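Local coordinates for geranylgeranyl pyrophosphate synthase (Corynebacterium glutamicum, PDB 3LMD), which probably joins isopentenyl diphosphate units onto an allylic diphosphate to make long-chain prenyl diphosphates, using magnesium, at residues 221-227 with 327-332. Coordinates in Å, arbitrary orientation, origin at the centre of the assembly. Residue numbers count along the deposited sequence, not the author numbering.
Sequences HIDALKN and ELDRLP
In the all-helical fold of the trans-prenyl diphosphate synthases, the first turns of helix 219-246 pack against the end of helix 309-328 and the turn that leads on to helix 335-349. Residues 221-227 are regular helix, with Leu225 N to His221 O at 3.0 Å; Leu328 to Leu331 form a type I beta turn, and the chain leaves it extended through Leu331 (psi 152°) and Pro332 (psi 143°). The CA atoms of Ala224 and Glu327 lie 5.1 Å apart and those of His221 and Leu331 5.9 Å, so the chains run in opposite senses at close range, as the small Ala224 permits.

Charged groups line one flank. The guanidinium of Arg330 (chi1 m, chi2 t, chi3 p) reaches back over Ala224, giving Asp223 OD2 two hydrogen bonds, from NH1 at 2.9 Å and NH2 at 3.1 Å. Arg330 NH1 also bridges to Glu327 OE1 at 2.9 Å, and its NH2 pairs with Glu220, so three acids surround one arginine. Asn227 ND2 adds weak bonds to Glu327 OE1 (3.4 Å) and OE2 (3.3 Å).

Apolar contacts fill the other flank: Leu331 sets CD2 3.9 Å from Ala224 CB and CD1 3.7 Å from Leu225 CD2, with Phe88 touching both leucines and Leu340 of helix 335-349 touching Leu225. The contact thus joins the start of helix 219-246 to the end of helix 309-328 and its following turn, with helix 335-349 alongside, away from the metal-binding residues.

At its outer end, Pro332 CD makes a CH-pi contact with the His221 ring, 3.9 Å from the centroid, while a water links His221 NE2 (2.8 Å) to Arg330 O (3.1 Å).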
loop_
_atom_site.group_PDB
_atom_site.type_symbol
_atom_site.label_atom_id
_atom_site.label_comp_id
_atom_site.label_asym_id
_atom_site.label_seq_id
_atom_site.Cartn_x
_atom_site.Cartn_y
_atom_site.Cartn_z
ATOM N N HIS A 221 15.723 -7.281 25.767
ATOM C CA HIS A 221 16.701 -7.296 24.703
ATOM C C HIS A 221 16.038 -6.918 23.387
ATOM O O HIS A 221 16.631 -6.199 22.594
ATOM C CB HIS A 221 17.396 -8.653 24.597
ATOM C CG HIS A 221 18.176 -9.019 25.822
ATOM N ND1 HIS A 221 18.596 -10.306 26.084
ATOM C CD2 HIS A 221 18.607 -8.262 26.858
ATOM C CE1 HIS A 221 19.260 -10.323 27.229
ATOM N NE2 HIS A 221 19.288 -9.094 27.714
ATOM N N ILE A 222 14.818 -7.399 23.178
ATOM C CA ILE A 222 14.026 -6.993 22.015
ATOM C C ILE A 222 13.852 -5.470 22.031
ATOM O O ILE A 222 14.069 -4.791 21.017
ATOM C CB ILE A 222 12.640 -7.643 22.032
ATOM C CG1 ILE A 222 12.736 -9.179 21.883
ATOM C CG2 ILE A 222 11.731 -7.050 20.930
ATOM C CD1 ILE A 222 11.326 -9.872 22.096
ATOM N N ASP A 223 13.472 -4.937 23.190
ATOM C CA ASP A 223 13.270 -3.500 23.331
ATOM C C ASP A 223 14.568 -2.718 23.087
ATOM O O ASP A 223 14.567 -1.666 22.434
ATOM C CB ASP A 223 12.699 -3.164 24.716
ATOM C CG ASP A 223 12.147 -1.751 24.784
ATOM O OD1 ASP A 223 11.127 -1.491 24.117
ATOM O OD2 ASP A 223 12.749 -0.903 25.484
ATOM N N ALA A 224 15.680 -3.219 23.624
ATOM C CA ALA A 224 16.952 -2.540 23.453
ATOM C C ALA A 224 17.364 -2.496 21.979
ATOM O O ALA A 224 17.936 -1.511 21.518
ATOM C CB ALA A 224 18.044 -3.240 24.278
ATOM N N LEU A 225 17.136 -3.589 21.251
ATOM C CA LEU A 225 17.569 -3.653 19.842
ATOM C C LEU A 225 16.694 -2.750 18.961
ATOM O O LEU A 225 17.174 -2.093 18.023
ATOM C CB LEU A 225 17.524 -5.116 19.319
ATOM C CG LEU A 225 18.762 -5.845 19.892
ATOM C CD1 LEU A 225 18.487 -7.357 20.099
ATOM C CD2 LEU A 225 19.960 -5.615 19.033
ATOM N N LYS A 226 15.418 -2.712 19.287
ATOM C CA LYS A 226 14.509 -1.777 18.659
ATOM C C LYS A 226 15.011 -0.322 18.836
ATOM O O LYS A 226 15.136 0.443 17.864
ATOM C CB LYS A 226 13.126 -1.918 19.288
ATOM C CG LYS A 226 12.125 -0.924 18.677
ATOM C CD LYS A 226 10.690 -1.060 19.247
ATOM C CE LYS A 226 10.616 -0.615 20.685
ATOM N NZ LYS A 226 9.290 0.031 20.945
ATOM N N ASN A 227 15.305 0.047 20.081
ATOM C CA ASN A 227 15.691 1.430 20.401
ATOM C C ASN A 227 17.047 1.756 19.801
ATOM O O ASN A 227 17.317 2.895 19.374
ATOM C CB ASN A 227 15.718 1.630 21.923
ATOM C CG ASN A 227 14.320 1.655 22.553
ATOM O OD1 ASN A 227 13.304 1.699 21.872
ATOM N ND2 ASN A 227 14.283 1.625 23.871
ATOM N N GLU A 327 21.492 1.918 24.872
ATOM C CA GLU A 327 20.692 0.735 24.510
ATOM C C GLU A 327 21.541 -0.530 24.511
ATOM O O GLU A 327 21.112 -1.572 25.037
ATOM C CB GLU A 327 19.952 0.956 23.187
ATOM C CG GLU A 327 18.999 2.171 23.297
ATOM C CD GLU A 327 17.863 1.942 24.304
ATOM O OE1 GLU A 327 17.532 0.772 24.630
ATOM O OE2 GLU A 327 17.245 2.940 24.714
ATOM N N LEU A 328 22.756 -0.435 23.977
ATOM C CA LEU A 328 23.650 -1.585 23.976
ATOM C C LEU A 328 24.031 -2.025 25.406
ATOM O O LEU A 328 24.321 -3.205 25.642
ATOM C CB LEU A 328 24.916 -1.280 23.189
ATOM C CG LEU A 328 24.698 -1.079 21.667
ATOM C CD1 LEU A 328 26.049 -0.827 21.000
ATOM C CD2 LEU A 328 23.980 -2.249 21.009
ATOM N N ASP A 329 24.034 -1.079 26.340
ATOM C CA ASP A 329 24.260 -1.400 27.745
ATOM C C ASP A 329 23.261 -2.437 28.212
ATOM O O ASP A 329 23.531 -3.182 29.133
ATOM C CB ASP A 329 24.079 -0.167 28.633
ATOM C CG ASP A 329 25.371 0.590 28.874
ATOM O OD1 ASP A 329 26.469 0.040 28.618
ATOM O OD2 ASP A 329 25.286 1.751 29.332
ATOM N N ARG A 330 22.082 -2.460 27.603
ATOM C CA ARG A 330 21.032 -3.376 28.032
ATOM C C ARG A 330 21.227 -4.813 27.532
ATOM O O ARG A 330 20.497 -5.734 27.933
ATOM C CB ARG A 330 19.654 -2.862 27.606
ATOM C CG ARG A 330 19.314 -1.448 28.116
ATOM C CD ARG A 330 18.081 -0.923 27.391
ATOM N NE ARG A 330 16.859 -1.582 27.853
ATOM C CZ ARG A 330 15.680 -1.415 27.274
ATOM N NH1 ARG A 330 15.588 -0.624 26.209
ATOM N NH2 ARG A 330 14.595 -2.028 27.747
ATOM N N LEU A 331 22.209 -4.999 26.659
ATOM C CA LEU A 331 22.418 -6.280 25.991
ATOM C C LEU A 331 23.678 -6.924 26.553
ATOM O O LEU A 331 24.620 -6.219 26.970
ATOM C CB LEU A 331 22.621 -6.075 24.468
ATOM C CG LEU A 331 21.419 -5.478 23.731
ATOM C CD1 LEU A 331 21.787 -5.133 22.269
ATOM C CD2 LEU A 331 20.224 -6.433 23.779
ATOM N N PRO A 332 23.717 -8.259 26.521
ATOM C CA PRO A 332 24.892 -8.983 26.976
ATOM C C PRO A 332 26.086 -8.770 26.070
ATOM O O PRO A 332 25.976 -8.699 24.824
ATOM C CB PRO A 332 24.446 -10.454 26.937
ATOM C CG PRO A 332 23.387 -10.510 25.947
ATOM C CD PRO A 332 22.637 -9.172 26.114
HETATM O O HOH W 1 21.346 -8.331 29.439
#